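Long-range contact in XRE-family like protein (Pseudomonas syringae pv. tomato, PDB 3F6W), which probably binds DNA through a five-helix domain of the XRE (Cro/C1-type) helix-turn-helix family, as related transcriptional regulators do: residues 17-22 against 61-66. Numbering follows the deposited sequence.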
loop_
_atom_site.group_PDB
_atom_site.type_symbol
_atom_site.label_atom_id
_atom_site.label_comp_id
_atom_site.label_asym_id
_atom_site.label_seq_id
_atom_site.Cartn_x
_atom_site.Cartn_y
_atom_site.Cartn_z
ATOM N N ASP A 17 11.230 4.565 1.155
ATOM C CA ASP A 17 11.547 4.536 2.591
ATOM C C ASP A 17 12.781 3.662 2.820
ATOM O O ASP A 17 13.742 4.070 3.489
ATOM C CB ASP A 17 10.319 3.993 3.354
ATOM C CG ASP A 17 10.387 4.203 4.872
ATOM O OD1 ASP A 17 11.266 4.960 5.356
ATOM O OD2 ASP A 17 9.522 3.613 5.584
ATOM N N LEU A 18 12.767 2.460 2.251
ATOM C CA LEU A 18 13.906 1.552 2.378
ATOM C C LEU A 18 15.169 2.112 1.764
ATOM O O LEU A 18 16.264 1.912 2.302
ATOM C CB LEU A 18 13.597 0.178 1.772
ATOM C CG LEU A 18 12.503 -0.605 2.512
ATOM C CD1 LEU A 18 12.021 -1.783 1.668
ATOM C CD2 LEU A 18 12.992 -1.066 3.892
ATOM N N LEU A 19 15.034 2.811 0.639
ATOM C CA LEU A 19 16.215 3.342 -0.038
ATOM C C LEU A 19 16.833 4.473 0.760
ATOM O O LEU A 19 18.059 4.626 0.789
ATOM C CB LEU A 19 15.875 3.869 -1.432
ATOM C CG LEU A 19 15.697 2.838 -2.540
ATOM C CD1 LEU A 19 15.161 3.513 -3.789
ATOM C CD2 LEU A 19 17.019 2.145 -2.830
ATOM N N LEU A 20 15.982 5.281 1.380
ATOM C CA LEU A 20 16.474 6.373 2.209
ATOM C C LEU A 20 17.180 5.787 3.429
ATOM O O LEU A 20 18.273 6.217 3.790
ATOM C CB LEU A 20 15.334 7.302 2.626
ATOM C CG LEU A 20 15.666 8.448 3.578
ATOM C CD1 LEU A 20 16.740 9.350 2.966
ATOM C CD2 LEU A 20 14.405 9.248 3.877
ATOM N N GLU A 21 16.557 4.793 4.060
ATOM C CA GLU A 21 17.217 4.094 5.162
ATOM C C GLU A 21 18.605 3.604 4.737
ATOM O O GLU A 21 19.588 3.742 5.476
ATOM C CB GLU A 21 16.375 2.901 5.587
ATOM C CG GLU A 21 16.900 2.137 6.784
ATOM C CD GLU A 21 15.834 1.187 7.308
ATOM O OE1 GLU A 21 15.621 0.142 6.667
ATOM O OE2 GLU A 21 15.195 1.499 8.331
ATOM N N ALA A 22 18.678 3.005 3.549
ATOM C CA ALA A 22 19.944 2.454 3.055
ATOM C C ALA A 22 20.990 3.533 2.782
ATOM O O ALA A 22 22.159 3.372 3.147
ATOM C CB ALA A 22 19.720 1.586 1.814
ATOM N N ASP A 61 21.095 0.928 -10.328
ATOM C CA ASP A 61 22.306 1.759 -10.240
ATOM C C ASP A 61 22.346 2.536 -8.921
ATOM O O ASP A 61 23.410 2.734 -8.321
ATOM C CB ASP A 61 22.379 2.755 -11.414
ATOM C CG ASP A 61 22.553 2.070 -12.779
ATOM O OD1 ASP A 61 22.796 0.842 -12.836
ATOM O OD2 ASP A 61 22.429 2.775 -13.807
ATOM N N PHE A 62 21.172 2.987 -8.493
ATOM C CA PHE A 62 21.008 3.743 -7.250
ATOM C C PHE A 62 21.492 2.861 -6.097
ATOM O O PHE A 62 22.303 3.281 -5.262
ATOM C CB PHE A 62 19.517 4.081 -7.097
ATOM C CG PHE A 62 19.207 5.168 -6.093
ATOM C CD1 PHE A 62 18.924 6.460 -6.512
ATOM C CD2 PHE A 62 19.125 4.874 -4.736
ATOM C CE1 PHE A 62 18.599 7.454 -5.589
ATOM C CE2 PHE A 62 18.800 5.857 -3.811
ATOM C CZ PHE A 62 18.539 7.149 -4.239
ATOM N N CYS A 63 21.008 1.624 -6.075
ATOM C CA CYS A 63 21.421 0.645 -5.072
ATOM C C CYS A 63 22.934 0.411 -5.065
ATOM O O CYS A 63 23.584 0.469 -4.008
ATOM C CB CYS A 63 20.695 -0.686 -5.303
ATOM S SG CYS A 63 18.941 -0.666 -4.798
ATOM N N ARG A 64 23.497 0.144 -6.243
ATOM C CA ARG A 64 24.936 -0.083 -6.337
ATOM C C ARG A 64 25.690 1.146 -5.836
ATOM O O ARG A 64 26.724 1.023 -5.183
ATOM C CB ARG A 64 25.361 -0.450 -7.767
ATOM C CG ARG A 64 25.410 -1.949 -8.051
ATOM C CD ARG A 64 24.031 -2.545 -8.138
ATOM N NE ARG A 64 24.033 -3.988 -8.372
ATOM C CZ ARG A 64 23.721 -4.565 -9.530
ATOM N NH1 ARG A 64 23.400 -3.827 -10.583
ATOM N NH2 ARG A 64 23.739 -5.886 -9.643
ATOM N N GLY A 65 25.159 2.327 -6.125
ATOM C CA GLY A 65 25.813 3.564 -5.721
ATOM C C GLY A 65 25.886 3.720 -4.205
ATOM O O GLY A 65 26.807 4.338 -3.666
ATOM N N ILE A 66 24.909 3.162 -3.504
ATOM C CA ILE A 66 24.936 3.222 -2.044
ATOM C C ILE A 66 25.534 1.973 -1.404
ATOM O O ILE A 66 25.779 1.948 -0.206
ATOM C CB ILE A 66 23.555 3.508 -1.449
ATOM C CG1 ILE A 66 22.538 2.481 -1.920
ATOM C CG2 ILE A 66 23.102 4.907 -1.820
ATOM C CD1 ILE A 66 21.139 2.767 -1.396
#
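Leu19 shows how a single branched side chain can join two helices that run nearly alongside each other; the axes of segments 17-22 and 61-66 come within 10.8 Å, at 23° to parallel. From CB, which points at residues 61-66, the chain leaves with CG anti to the carbonyl carbon (chi1 -78°). The second torsion, 171°, sets CD1 anti to CA and turns CD2 out to the side, and it is CD2 that makes the contacts across. Leu19 CD2 lies 3.9 Å from Phe62 CD2, meeting the ring obliquely, and the same 3.9 Å separates Leu19 CD2 from Cys63 SG, so one carbon touches both ring and sulfur. Ile66 CD1 is a looser neighbour, 4.4 Å from Leu19 CD2.

One turn further along both helices, Ile66 does the reaching. Its CG1 sits between the backbone N and the carbonyl carbon, and an extended second torsion carries CD1 over to Ala22, with 3.7 Å between Ile66 CD1 and Ala22 CB. The short alanine receives the long isoleucine, and the backbones are nearest here, 7.2 Å from Ala22 CA to Ile66 CA. No hydrogen bond crosses the interface; the association is purely apolar.

Within the helix-turn-helix domain, this buried packing joins the first and fourth helices, 3-26 and 56-66, around helices 30-37 and 41-48, probably the helix-turn-helix pair as in XRE-family relatives. Leu33 touches both Phe62 and Ile66, Thr47 and Glu48 touch the Phe62 side chain, and helix 70-78 adds Leu73 against Leu19 and Pro70 against Cys63.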